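Putative exported protein (Bacteroides fragilis, PDB 4RAA) is of unknown function but forms a six-bladed beta-propeller of the YWTD superfamily and is probably exported. Local coordinates at residues 25-30 with 298-303; 30-35 with 53-58; 276-281 with 306-311. All coordinates share one frame; numbering follows the deposited sequence.

Contact 1: 25-30 with 298-303; sequences LELSFL and DQLKVG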
ATOM      1  N   LEU A  25      35.352   1.335  29.734  1.00 44.91           N
ATOM      2  CA  LEU A  25      34.515   2.077  28.766  1.00 44.00           C
ATOM      3  C   LEU A  25      35.092   3.439  28.375  1.00 45.45           C
ATOM      4  O   LEU A  25      35.784   4.080  29.186  1.00 45.50           O
ATOM      5  CB  LEU A  25      33.112   2.313  29.344  1.00 42.54           C
ATOM      6  CG  LEU A  25      32.222   1.105  29.654  1.00 41.28           C
ATOM      7  CD1 LEU A  25      31.008   1.546  30.465  1.00 40.67           C
ATOM      8  CD2 LEU A  25      31.801   0.386  28.380  1.00 40.24           C
ATOM      9  N   GLU A  26      34.795   3.851  27.130  1.00 45.89           N
ATOM     10  CA  GLU A  26      35.143   5.176  26.593  1.00 47.14           C
ATOM     11  C   GLU A  26      33.831   5.926  26.335  1.00 45.90           C
ATOM     12  O   GLU A  26      32.916   5.388  25.702  1.00 43.73           O
ATOM     13  CB  GLU A  26      36.021   5.120  25.335  1.00 48.15           C
ATOM     14  CG  GLU A  26      35.460   4.420  24.100  1.00 47.06           C
ATOM     15  CD  GLU A  26      36.470   4.362  22.953  1.00 48.31           C
ATOM     16  OE1 GLU A  26      37.267   5.310  22.793  1.00 49.53           O
ATOM     17  OE2 GLU A  26      36.455   3.373  22.185  1.00 47.76           O
ATOM     18  N   LEU A  27      33.782   7.167  26.824  1.00 46.69           N
ATOM     19  CA  LEU A  27      32.604   8.033  26.794  1.00 47.03           C
ATOM     20  C   LEU A  27      32.718   9.175  25.810  1.00 47.86           C
ATOM     21  O   LEU A  27      33.801   9.546  25.356  1.00 51.03           O
ATOM     22  CB  LEU A  27      32.358   8.654  28.190  1.00 48.42           C
ATOM     23  CG  LEU A  27      31.603   7.844  29.248  1.00 48.91           C
ATOM     24  CD1 LEU A  27      31.994   6.371  29.282  1.00 48.95           C
ATOM     25  CD2 LEU A  27      31.787   8.497  30.612  1.00 50.70           C
ATOM     26  N   SER A  28      31.555   9.738  25.522  1.00 46.10           N
ATOM     27  CA  SER A  28      31.418  10.913  24.687  1.00 45.87           C
ATOM     28  C   SER A  28      30.026  11.477  24.952  1.00 44.31           C
ATOM     29  O   SER A  28      29.113  10.727  25.311  1.00 43.29           O
ATOM     30  CB  SER A  28      31.617  10.570  23.215  1.00 45.93           C
ATOM     31  OG  SER A  28      31.449  11.720  22.414  1.00 46.56           O
ATOM     32  N   PHE A  29      29.881  12.790  24.805  1.00 44.58           N
ATOM     33  CA  PHE A  29      28.609  13.476  25.035  1.00 43.22           C
ATOM     34  C   PHE A  29      28.246  14.391  23.869  1.00 43.99           C
ATOM     35  O   PHE A  29      29.126  14.920  23.185  1.00 46.16           O
ATOM     36  CB  PHE A  29      28.676  14.276  26.328  1.00 43.14           C
ATOM     37  CG  PHE A  29      28.857  13.429  27.552  1.00 42.20           C
ATOM     38  CD1 PHE A  29      27.769  12.760  28.114  1.00 40.75           C
ATOM     39  CD2 PHE A  29      30.107  13.305  28.160  1.00 43.21           C
ATOM     40  CE1 PHE A  29      27.924  11.981  29.254  1.00 40.39           C
ATOM     41  CE2 PHE A  29      30.270  12.529  29.308  1.00 42.79           C
ATOM     42  CZ  PHE A  29      29.179  11.865  29.854  1.00 41.52           C
ATOM     43  N   LEU A  30      26.948  14.554  23.641  1.00 43.10           N
ATOM     44  CA  LEU A  30      26.435  15.412  22.577  1.00 44.02           C
ATOM     45  C   LEU A  30      25.171  16.097  23.053  1.00 43.84           C
ATOM     46  O   LEU A  30      24.262  15.433  23.558  1.00 44.24           O
ATOM     47  CB  LEU A  30      26.105  14.588  21.341  1.00 43.76           C
ATOM     48  CG  LEU A  30      25.658  15.320  20.071  1.00 45.08           C
ATOM     49  CD1 LEU A  30      26.709  16.323  19.606  1.00 47.70           C
ATOM     50  CD2 LEU A  30      25.356  14.302  18.981  1.00 43.97           C
ATOM     51  N   ASP A 298      26.878   6.078  38.828  1.00 43.77           N
ATOM     52  CA  ASP A 298      27.795   6.777  39.757  1.00 45.10           C
ATOM     53  C   ASP A 298      29.279   6.548  39.378  1.00 46.17           C
ATOM     54  O   ASP A 298      30.086   7.472  39.490  1.00 48.13           O
ATOM     55  CB  ASP A 298      27.498   6.437  41.237  1.00 45.20           C
ATOM     56  CG  ASP A 298      26.222   7.131  41.775  1.00 45.03           C
ATOM     57  OD1 ASP A 298      25.479   7.801  41.018  1.00 43.31           O
ATOM     58  OD2 ASP A 298      25.965   7.014  42.992  1.00 46.05           O
ATOM     59  N   GLN A 299      29.626   5.346  38.910  1.00 46.10           N
ATOM     60  CA  GLN A 299      30.998   5.036  38.445  1.00 46.56           C
ATOM     61  C   GLN A 299      31.423   5.840  37.209  1.00 46.53           C
ATOM     62  O   GLN A 299      32.584   6.220  37.104  1.00 48.81           O
ATOM     63  CB  GLN A 299      31.179   3.537  38.164  1.00 45.98           C
ATOM     64  CG  GLN A 299      31.334   2.679  39.415  1.00 46.70           C
ATOM     65  CD  GLN A 299      31.617   1.207  39.120  1.00 46.38           C
ATOM     66  OE1 GLN A 299      31.687   0.779  37.961  1.00 46.41           O
ATOM     67  NE2 GLN A 299      31.787   0.424  40.175  1.00 46.77           N
ATOM     68  N   LEU A 300      30.499   6.078  36.280  1.00 45.30           N
ATOM     69  CA  LEU A 300      30.774   6.904  35.080  1.00 45.58           C
ATOM     70  C   LEU A 300      30.554   8.415  35.294  1.00 46.59           C
ATOM     71  O   LEU A 300      30.829   9.199  34.383  1.00 46.27           O
ATOM     72  CB  LEU A 300      29.920   6.433  33.896  1.00 44.17           C
ATOM     73  CG  LEU A 300      30.052   4.964  33.493  1.00 42.96           C
ATOM     74  CD1 LEU A 300      29.048   4.642  32.402  1.00 41.57           C
ATOM     75  CD2 LEU A 300      31.468   4.650  33.042  1.00 44.14           C
ATOM     76  N   LYS A 301      30.062   8.807  36.478  1.00 48.28           N
ATOM     77  CA  LYS A 301      29.813  10.208  36.862  1.00 49.85           C
ATOM     78  C   LYS A 301      28.798  10.897  35.938  1.00 47.77           C
ATOM     79  O   LYS A 301      29.082  11.966  35.379  1.00 47.82           O
ATOM     80  CB  LYS A 301      31.135  11.004  36.975  1.00 52.74           C
ATOM     81  CG  LYS A 301      32.084  10.517  38.062  1.00 54.35           C
ATOM     82  CD  LYS A 301      33.294  11.439  38.175  1.00 57.87           C
ATOM     83  CE  LYS A 301      34.078  11.220  39.463  1.00 60.31           C
ATOM     84  NZ  LYS A 301      34.679   9.861  39.540  1.00 59.95           N
ATOM     85  N   VAL A 302      27.622  10.263  35.795  1.00 45.89           N
ATOM     86  CA  VAL A 302      26.501  10.761  34.943  1.00 43.83           C
ATOM     87  C   VAL A 302      25.125  10.893  35.646  1.00 42.97           C
ATOM     88  O   VAL A 302      24.102  11.014  34.964  1.00 41.39           O
ATOM     89  CB  VAL A 302      26.369   9.937  33.629  1.00 42.07           C
ATOM     90  CG1 VAL A 302      27.698   9.903  32.885  1.00 42.45           C
ATOM     91  CG2 VAL A 302      25.874   8.518  33.892  1.00 41.02           C
ATOM     92  N   GLY A 303      25.098  10.845  36.984  1.00 43.90           N
ATOM     93  CA  GLY A 303      23.876  11.075  37.774  1.00 44.27           C
ATOM     94  C   GLY A 303      22.725  10.084  37.700  1.00 44.55           C
ATOM     95  O   GLY A 303      22.492   9.346  38.658  1.00 44.82           O
TER
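Leu300, at the C-terminal end of helix 293-299, carries most of this contact, meeting Leu25 and Leu27 on the strand 25-30. Its CB points toward the strand, CG lies beside the backbone N (chi1 -56°), and the chain then forks into two methyls that both meet Leu25, one reaching Leu27 as well. Leu300 CD1 rests on Leu25 CD1 at 4.1 Å, the two side chains crossing at about a right angle. Leu300 CD2 touches the same Leu25 methyl and also approaches Leu27 CD1, 4.2 Å away. Leu27 uses its other branch too, its CD2 lying 4.0 Å from the backbone oxygen Leu300 O. Two residues further along each segment, Val302 CG1 comes to the edge of the Phe29 ring, in its plane, and sits 3.9 Å from Phe29 CZ. Between Leu300 and Val302, Lys301 takes positive phi in a Schellman motif that ends the helix. Leu340 of helix 338-345 touches both Phe29 and Val302. Strand 25-31 is the edge strand of a four-stranded sheet, paired with 354-360: the arrangement is that of a beta-propeller whose ring is closed by joining a strand from near the N terminus to the C-terminal strand in one blade.

Contact 2: 30-35 with 53-58; sequences LKLQTK and LLILDS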
ATOM      1  N   LEU A  30      26.948  14.554  23.641  1.00 43.10           N
ATOM      2  CA  LEU A  30      26.435  15.412  22.577  1.00 44.02           C
ATOM      3  C   LEU A  30      25.171  16.097  23.053  1.00 43.84           C
ATOM      4  O   LEU A  30      24.262  15.433  23.558  1.00 44.24           O
ATOM      5  CB  LEU A  30      26.105  14.588  21.341  1.00 43.76           C
ATOM      6  CG  LEU A  30      25.658  15.320  20.071  1.00 45.08           C
ATOM      7  CD1 LEU A  30      26.709  16.323  19.606  1.00 47.70           C
ATOM      8  CD2 LEU A  30      25.356  14.302  18.981  1.00 43.97           C
ATOM      9  N   LYS A  31      25.115  17.410  22.853  1.00 43.70           N
ATOM     10  CA  LYS A  31      23.979  18.224  23.230  1.00 42.65           C
ATOM     11  C   LYS A  31      23.038  18.373  22.023  1.00 42.18           C
ATOM     12  O   LYS A  31      23.471  18.804  20.951  1.00 43.20           O
ATOM     13  CB  LYS A  31      24.502  19.585  23.674  1.00 44.13           C
ATOM     14  CG  LYS A  31      23.461  20.434  24.323  1.00 43.73           C
ATOM     15  CD  LYS A  31      24.013  21.721  24.884  1.00 44.96           C
ATOM     16  CE  LYS A  31      22.859  22.653  25.195  1.00 44.93           C
ATOM     17  NZ  LYS A  31      21.796  22.028  26.036  1.00 43.39           N
ATOM     18  N   LEU A  32      21.772  17.986  22.187  1.00 40.56           N
ATOM     19  CA  LEU A  32      20.767  18.173  21.134  1.00 40.01           C
ATOM     20  C   LEU A  32      20.254  19.615  21.185  1.00 41.72           C
ATOM     21  O   LEU A  32      19.975  20.146  22.265  1.00 42.09           O
ATOM     22  CB  LEU A  32      19.591  17.213  21.295  1.00 38.36           C
ATOM     23  CG  LEU A  32      19.873  15.730  21.050  1.00 37.00           C
ATOM     24  CD1 LEU A  32      18.685  14.889  21.489  1.00 35.86           C
ATOM     25  CD2 LEU A  32      20.195  15.467  19.591  1.00 36.88           C
ATOM     26  N   GLN A  33      20.133  20.236  20.011  1.00 42.94           N
ATOM     27  CA  GLN A  33      19.645  21.623  19.881  1.00 44.72           C
ATOM     28  C   GLN A  33      18.181  21.680  20.328  1.00 43.84           C
ATOM     29  O   GLN A  33      17.414  20.750  20.057  1.00 42.70           O
ATOM     30  CB  GLN A  33      19.780  22.091  18.423  1.00 45.82           C
ATOM     31  CG  GLN A  33      19.486  23.563  18.161  1.00 47.84           C
ATOM     32  CD  GLN A  33      19.476  23.927  16.677  1.00 48.52           C
ATOM     33  OE1 GLN A  33      19.555  23.070  15.796  1.00 47.11           O
ATOM     34  NE2 GLN A  33      19.355  25.217  16.399  1.00 51.01           N
ATOM     35  N   THR A  34      17.802  22.764  21.000  1.00 45.09           N
ATOM     36  CA  THR A  34      16.447  22.914  21.532  1.00 44.99           C
ATOM     37  C   THR A  34      15.690  24.118  20.955  1.00 46.86           C
ATOM     38  O   THR A  34      15.837  25.243  21.428  1.00 49.21           O
ATOM     39  CB  THR A  34      16.482  22.979  23.069  1.00 45.12           C
ATOM     40  OG1 THR A  34      17.273  21.891  23.574  1.00 44.15           O
ATOM     41  CG2 THR A  34      15.045  22.935  23.651  1.00 44.40           C
ATOM     42  N   LYS A  35      14.902  23.857  19.913  1.00 47.19           N
ATOM     43  CA  LYS A  35      14.012  24.837  19.291  1.00 48.95           C
ATOM     44  C   LYS A  35      12.572  24.373  19.515  1.00 48.12           C
ATOM     45  O   LYS A  35      12.332  23.186  19.805  1.00 46.96           O
ATOM     46  CB  LYS A  35      14.277  24.954  17.783  1.00 49.80           C
ATOM     47  CG  LYS A  35      15.598  25.612  17.414  1.00 52.04           C
ATOM     48  CD  LYS A  35      15.667  26.018  15.945  1.00 53.09           C
ATOM     49  CE  LYS A  35      15.663  24.823  15.007  1.00 52.93           C
ATOM     50  NZ  LYS A  35      15.783  25.224  13.576  1.00 54.06           N
ATOM     51  N   LEU A  53      21.303  11.889  12.371  1.00 41.74           N
ATOM     52  CA  LEU A  53      20.744  11.036  13.401  1.00 39.81           C
ATOM     53  C   LEU A  53      19.223  11.054  13.305  1.00 39.05           C
ATOM     54  O   LEU A  53      18.597  12.091  13.568  1.00 39.56           O
ATOM     55  CB  LEU A  53      21.146  11.557  14.787  1.00 39.70           C
ATOM     56  CG  LEU A  53      22.629  11.718  15.096  1.00 40.89           C
ATOM     57  CD1 LEU A  53      22.769  12.310  16.491  1.00 40.63           C
ATOM     58  CD2 LEU A  53      23.388  10.401  14.968  1.00 40.71           C
ATOM     59  N   LEU A  54      18.632   9.925  12.913  1.00 37.24           N
ATOM     60  CA  LEU A  54      17.173   9.783  12.900  1.00 36.34           C
ATOM     61  C   LEU A  54      16.766   9.422  14.331  1.00 36.19           C
ATOM     62  O   LEU A  54      17.216   8.399  14.839  1.00 36.60           O
ATOM     63  CB  LEU A  54      16.703   8.719  11.895  1.00 35.30           C
ATOM     64  CG  LEU A  54      16.490   9.173  10.446  1.00 36.05           C
ATOM     65  CD1 LEU A  54      17.648   9.991   9.895  1.00 37.22           C
ATOM     66  CD2 LEU A  54      16.203   7.967   9.561  1.00 36.24           C
ATOM     67  N   ILE A  55      15.955  10.268  14.974  1.00 35.79           N
ATOM     68  CA  ILE A  55      15.492  10.065  16.359  1.00 35.04           C
ATOM     69  C   ILE A  55      13.972  10.021  16.399  1.00 35.84           C
ATOM     70  O   ILE A  55      13.327  10.933  15.883  1.00 36.25           O
ATOM     71  CB  ILE A  55      15.996  11.193  17.300  1.00 35.40           C
ATOM     72  CG1 ILE A  55      17.519  11.079  17.468  1.00 35.60           C
ATOM     73  CG2 ILE A  55      15.304  11.145  18.674  1.00 35.27           C
ATOM     74  CD1 ILE A  55      18.174  12.212  18.228  1.00 36.57           C
ATOM     75  N   LEU A  56      13.428   8.983  17.045  1.00 36.86           N
ATOM     76  CA  LEU A  56      11.992   8.824  17.273  1.00 37.61           C
ATOM     77  C   LEU A  56      11.674   9.113  18.738  1.00 39.13           C
ATOM     78  O   LEU A  56      12.270   8.514  19.626  1.00 41.12           O
ATOM     79  CB  LEU A  56      11.547   7.408  16.944  1.00 37.98           C
ATOM     80  CG  LEU A  56      10.114   6.974  17.270  1.00 38.41           C
ATOM     81  CD1 LEU A  56       9.082   7.916  16.673  1.00 38.81           C
ATOM     82  CD2 LEU A  56       9.913   5.556  16.764  1.00 38.54           C
ATOM     83  N   ASP A  57      10.740  10.029  18.968  1.00 41.15           N
ATOM     84  CA  ASP A  57      10.262  10.389  20.297  1.00 43.93           C
ATOM     85  C   ASP A  57       8.973   9.596  20.469  1.00 49.45           C
ATOM     86  O   ASP A  57       7.889  10.124  20.254  1.00 53.48           O
ATOM     87  CB  ASP A  57      10.050  11.915  20.380  1.00 43.70           C
ATOM     88  CG  ASP A  57       9.445  12.382  21.703  1.00 45.31           C
ATOM     89  OD1 ASP A  57       9.229  11.560  22.614  1.00 46.72           O
ATOM     90  OD2 ASP A  57       9.187  13.601  21.831  1.00 46.46           O
ATOM     91  N   SER A  58       9.098   8.330  20.880  1.00 51.25           N
ATOM     92  CA  SER A  58       7.926   7.430  21.056  1.00 49.13           C
ATOM     93  C   SER A  58       6.935   7.829  22.175  1.00 48.60           C
ATOM     94  O   SER A  58       5.854   7.238  22.274  1.00 50.36           O
ATOM     95  CB  SER A  58       8.371   5.964  21.194  1.00 46.26           C
ATOM     96  OG  SER A  58       9.403   5.826  22.149  1.00 42.66           O
TER
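Leu30 and Leu32 meet Leu53 and Ile55 through branched aliphatic ends alone, and the flat groups of these segments act at the margins. Neither the Asp57 carboxylate nor the Gln33 amide takes part in the contact between the two segments; each finds its hydrogen-bond partners elsewhere in the chain. A ring does adjoin the contact: Phe66, on strand 62-67, touches both Leu32 and Ile55.

The two aliphatic pairs are built alike. Leu30 CD2 faces Leu53 CD1 at 4.1 Å, and the side chains reach for each other tip to tip. In the second pair Leu32 CD2 meets Ile55 CD1, also at 4.1 Å and also tip to tip. The leucines on the first segment arrive by different routes: Leu30 puts its CG opposite the backbone N (chi1 -175°), whereas Leu32 swings CG beside that atom (chi1 -69°).

This is how neighbouring blades of a beta-propeller are commonly joined, by apolar side chains across the interface and not by strand pairing. Strand 25-31 borders the blade that includes 354-360, and 52-57 is the second strand of the next blade, flanked by 45-49 and 62-67. On strand 52-57 alternation sorts the residues. Leu53 and Ile55 turn to the segment 30-35, while Leu54 and Leu56 pack against strand 85-94, notably on Phe92. Around the leucines the 30-35 segment is held by polar bonds: between them Lys31 NZ forms a salt bridge with Asp351, and beyond them Thr34 OG1 is hydrogen-bonded to the backbone N of Asn352.

Contact 3: 276-281 with 306-311; sequences KYIGLY and NYFSIG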
ATOM      1  N   LYS A 276      17.186  -2.346  38.265  1.00 44.26           N
ATOM      2  CA  LYS A 276      17.782  -2.339  36.911  1.00 42.78           C
ATOM      3  C   LYS A 276      19.271  -2.694  36.935  1.00 41.26           C
ATOM      4  O   LYS A 276      20.029  -2.123  37.716  1.00 43.74           O
ATOM      5  CB  LYS A 276      17.643  -0.957  36.260  1.00 44.06           C
ATOM      6  CG  LYS A 276      16.219  -0.443  36.102  1.00 45.94           C
ATOM      7  CD  LYS A 276      16.216   1.015  35.674  1.00 47.85           C
ATOM      8  CE  LYS A 276      14.801   1.556  35.603  1.00 51.30           C
ATOM      9  NZ  LYS A 276      14.777   2.984  35.182  1.00 53.52           N
ATOM     10  N   TYR A 277      19.678  -3.609  36.058  1.00 39.62           N
ATOM     11  CA  TYR A 277      21.073  -4.061  35.913  1.00 38.91           C
ATOM     12  C   TYR A 277      21.536  -3.917  34.473  1.00 37.40           C
ATOM     13  O   TYR A 277      20.716  -3.796  33.563  1.00 36.38           O
ATOM     14  CB  TYR A 277      21.203  -5.539  36.305  1.00 39.11           C
ATOM     15  CG  TYR A 277      20.865  -5.824  37.746  1.00 39.93           C
ATOM     16  CD1 TYR A 277      19.547  -6.070  38.132  1.00 40.56           C
ATOM     17  CD2 TYR A 277      21.857  -5.840  38.734  1.00 40.94           C
ATOM     18  CE1 TYR A 277      19.218  -6.320  39.460  1.00 42.81           C
ATOM     19  CE2 TYR A 277      21.541  -6.092  40.072  1.00 42.58           C
ATOM     20  CZ  TYR A 277      20.219  -6.331  40.426  1.00 43.66           C
ATOM     21  OH  TYR A 277      19.874  -6.583  41.724  1.00 46.06           O
ATOM     22  N   ILE A 278      22.853  -3.924  34.276  1.00 37.74           N
ATOM     23  CA  ILE A 278      23.441  -3.911  32.933  1.00 36.93           C
ATOM     24  C   ILE A 278      24.686  -4.796  32.844  1.00 36.97           C
ATOM     25  O   ILE A 278      25.638  -4.645  33.620  1.00 37.07           O
ATOM     26  CB  ILE A 278      23.729  -2.496  32.389  1.00 37.87           C
ATOM     27  CG1 ILE A 278      24.286  -2.598  30.952  1.00 38.19           C
ATOM     28  CG2 ILE A 278      24.667  -1.706  33.304  1.00 38.99           C
ATOM     29  CD1 ILE A 278      24.311  -1.292  30.199  1.00 39.28           C
ATOM     30  N   GLY A 279      24.650  -5.701  31.868  1.00 36.46           N
ATOM     31  CA  GLY A 279      25.721  -6.639  31.579  1.00 37.20           C
ATOM     32  C   GLY A 279      26.428  -6.190  30.315  1.00 37.09           C
ATOM     33  O   GLY A 279      25.784  -6.029  29.271  1.00 36.98           O
ATOM     34  N   LEU A 280      27.743  -5.987  30.413  1.00 36.93           N
ATOM     35  CA  LEU A 280      28.589  -5.570  29.293  1.00 36.10           C
ATOM     36  C   LEU A 280      29.370  -6.808  28.878  1.00 36.23           C
ATOM     37  O   LEU A 280      29.883  -7.497  29.751  1.00 37.07           O
ATOM     38  CB  LEU A 280      29.561  -4.470  29.751  1.00 36.54           C
ATOM     39  CG  LEU A 280      28.996  -3.355  30.657  1.00 36.62           C
ATOM     40  CD1 LEU A 280      30.077  -2.408  31.162  1.00 37.66           C
ATOM     41  CD2 LEU A 280      27.906  -2.575  29.943  1.00 36.01           C
ATOM     42  N   TYR A 281      29.430  -7.106  27.575  1.00 35.53           N
ATOM     43  CA  TYR A 281      30.235  -8.218  27.045  1.00 36.07           C
ATOM     44  C   TYR A 281      31.231  -7.666  26.022  1.00 37.15           C
ATOM     45  O   TYR A 281      30.814  -6.998  25.076  1.00 36.81           O
ATOM     46  CB  TYR A 281      29.350  -9.296  26.414  1.00 35.27           C
ATOM     47  CG  TYR A 281      30.125 -10.408  25.725  1.00 35.60           C
ATOM     48  CD1 TYR A 281      30.938 -11.279  26.454  1.00 36.72           C
ATOM     49  CD2 TYR A 281      30.044 -10.600  24.338  1.00 35.28           C
ATOM     50  CE1 TYR A 281      31.651 -12.308  25.827  1.00 37.14           C
ATOM     51  CE2 TYR A 281      30.758 -11.613  23.708  1.00 35.85           C
ATOM     52  CZ  TYR A 281      31.557 -12.463  24.458  1.00 36.87           C
ATOM     53  OH  TYR A 281      32.256 -13.459  23.823  1.00 38.61           O
ATOM     54  N   ASN A 306      18.233   6.397  33.256  1.00 45.21           N
ATOM     55  CA  ASN A 306      16.901   5.758  33.300  1.00 47.00           C
ATOM     56  C   ASN A 306      16.707   4.647  32.278  1.00 45.34           C
ATOM     57  O   ASN A 306      16.061   3.643  32.580  1.00 45.17           O
ATOM     58  CB  ASN A 306      15.773   6.801  33.170  1.00 47.28           C
ATOM     59  CG  ASN A 306      15.714   7.769  34.352  1.00 51.43           C
ATOM     60  OD1 ASN A 306      16.329   7.554  35.402  1.00 51.30           O
ATOM     61  ND2 ASN A 306      14.947   8.841  34.187  1.00 55.40           N
ATOM     62  N   TYR A 307      17.268   4.829  31.088  1.00 44.79           N
ATOM     63  CA  TYR A 307      17.144   3.843  30.019  1.00 47.20           C
ATOM     64  C   TYR A 307      18.153   4.056  28.893  1.00 47.40           C
ATOM     65  O   TYR A 307      18.667   5.163  28.695  1.00 47.82           O
ATOM     66  CB  TYR A 307      15.720   3.885  29.421  1.00 46.43           C
ATOM     67  CG  TYR A 307      15.353   5.206  28.759  1.00 46.89           C
ATOM     68  CD1 TYR A 307      14.971   6.327  29.527  1.00 48.05           C
ATOM     69  CD2 TYR A 307      15.373   5.339  27.364  1.00 44.93           C
ATOM     70  CE1 TYR A 307      14.639   7.538  28.916  1.00 47.96           C
ATOM     71  CE2 TYR A 307      15.039   6.541  26.743  1.00 45.29           C
ATOM     72  CZ  TYR A 307      14.669   7.638  27.512  1.00 47.16           C
ATOM     73  OH  TYR A 307      14.342   8.825  26.879  1.00 47.87           O
ATOM     74  N   PHE A 308      18.413   2.975  28.166  1.00 47.63           N
ATOM     75  CA  PHE A 308      19.248   3.005  26.971  1.00 47.85           C
ATOM     76  C   PHE A 308      18.318   3.071  25.765  1.00 49.83           C
ATOM     77  O   PHE A 308      17.361   2.289  25.679  1.00 53.09           O
ATOM     78  CB  PHE A 308      20.182   1.779  26.880  1.00 43.72           C
ATOM     79  CG  PHE A 308      21.527   2.008  27.503  1.00 41.49           C
ATOM     80  CD1 PHE A 308      21.751   1.742  28.854  1.00 42.18           C
ATOM     81  CD2 PHE A 308      22.576   2.524  26.738  1.00 40.09           C
ATOM     82  CE1 PHE A 308      23.001   1.970  29.427  1.00 41.27           C
ATOM     83  CE2 PHE A 308      23.827   2.750  27.300  1.00 40.50           C
ATOM     84  CZ  PHE A 308      24.040   2.478  28.649  1.00 41.29           C
ATOM     85  N   SER A 309      18.581   4.019  24.858  1.00 50.03           N
ATOM     86  CA  SER A 309      17.841   4.110  23.598  1.00 47.85           C
ATOM     87  C   SER A 309      18.202   2.896  22.787  1.00 45.56           C
ATOM     88  O   SER A 309      19.341   2.411  22.859  1.00 47.26           O
ATOM     89  CB  SER A 309      18.233   5.332  22.766  1.00 46.33           C
ATOM     90  OG  SER A 309      17.912   6.514  23.438  1.00 48.66           O
ATOM     91  N   ILE A 310      17.239   2.405  22.020  1.00 42.51           N
ATOM     92  CA  ILE A 310      17.501   1.287  21.124  1.00 43.21           C
ATOM     93  C   ILE A 310      18.250   1.910  19.922  1.00 39.45           C
ATOM     94  O   ILE A 310      18.012   3.068  19.576  1.00 37.74           O
ATOM     95  CB  ILE A 310      16.217   0.469  20.842  1.00 44.63           C
ATOM     96  CG1 ILE A 310      15.722  -0.134  22.181  1.00 46.65           C
ATOM     97  CG2 ILE A 310      16.505  -0.639  19.831  1.00 42.56           C
ATOM     98  CD1 ILE A 310      14.272  -0.563  22.238  1.00 48.37           C
ATOM     99  N   GLY A 311      19.178   1.146  19.344  1.00 39.80           N
ATOM    100  CA  GLY A 311      20.105   1.597  18.286  1.00 37.41           C
ATOM    101  C   GLY A 311      21.465   2.067  18.817  1.00 36.73           C
ATOM    102  O   GLY A 311      21.640   2.317  20.018  1.00 36.97           O
TER
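Ile278 and Phe308 form the more buried, apolar half of a contact between two adjoining blades of the beta-propeller. Strand 275-282 belongs to the blade that begins with strand 254-261 and ends with strand 287-292, and residues 306-311 lead into strand 312-313 of the blade that follows. The touching parts, 276-278 and 306-308, run in roughly the same direction, 34° apart. Ile278 reaches across with its longer branch: CG1 stands opposite the backbone N (chi1 -178°) and carries CD1 outward to the ring, where Ile278 CD1 lies 3.6 Å from Phe308 CE1 and 4.1 Å from Phe308 CZ. The approach to the ring is oblique, and the two side chains cross at about a right angle. Around this pair the packing is filled in by Phe267, Ile293 and Phe296 on Ile278, and by Cys269, His317 and Ala319 on Phe308.

Toward solvent the character changes. Asn306 is exposed and its CB points away from strand 275-282; it is its backbone oxygen that meets Lys276. Lys276 reaches across with a chain extended beyond CG, its CE 3.9 Å from Asn306 O. A single polar bond thus binds this looser side to the strand. Lys276 NZ donates to Asn306 O over 3.0 Å, in the carbonyl plane and on a lone pair, with a C=O...N angle of 128°.

In the fold
From the N terminus, strand 25-31 serves two contacts in succession, which share Leu30. Contact 2 closes first, over a short loop. Contact 1 closes much later, when the chain returns past helix 293-299 after most of the propeller has been built, and its long loop encloses contact 2. Contact 3 crosses contact 1: it opens at 276-281, inside that loop, and closes at 306-311, beyond it. The two touch directly where Leu25 CD1 packs on Leu280 CD1 at 4.1 Å. Contacts 2 and 3 follow in series and do not touch. Contact 3 ties the blade holding strand 25-31 to the one before it and contact 2 to the one after, while contact 1 sets the linking segment 298-303 against its edge strand.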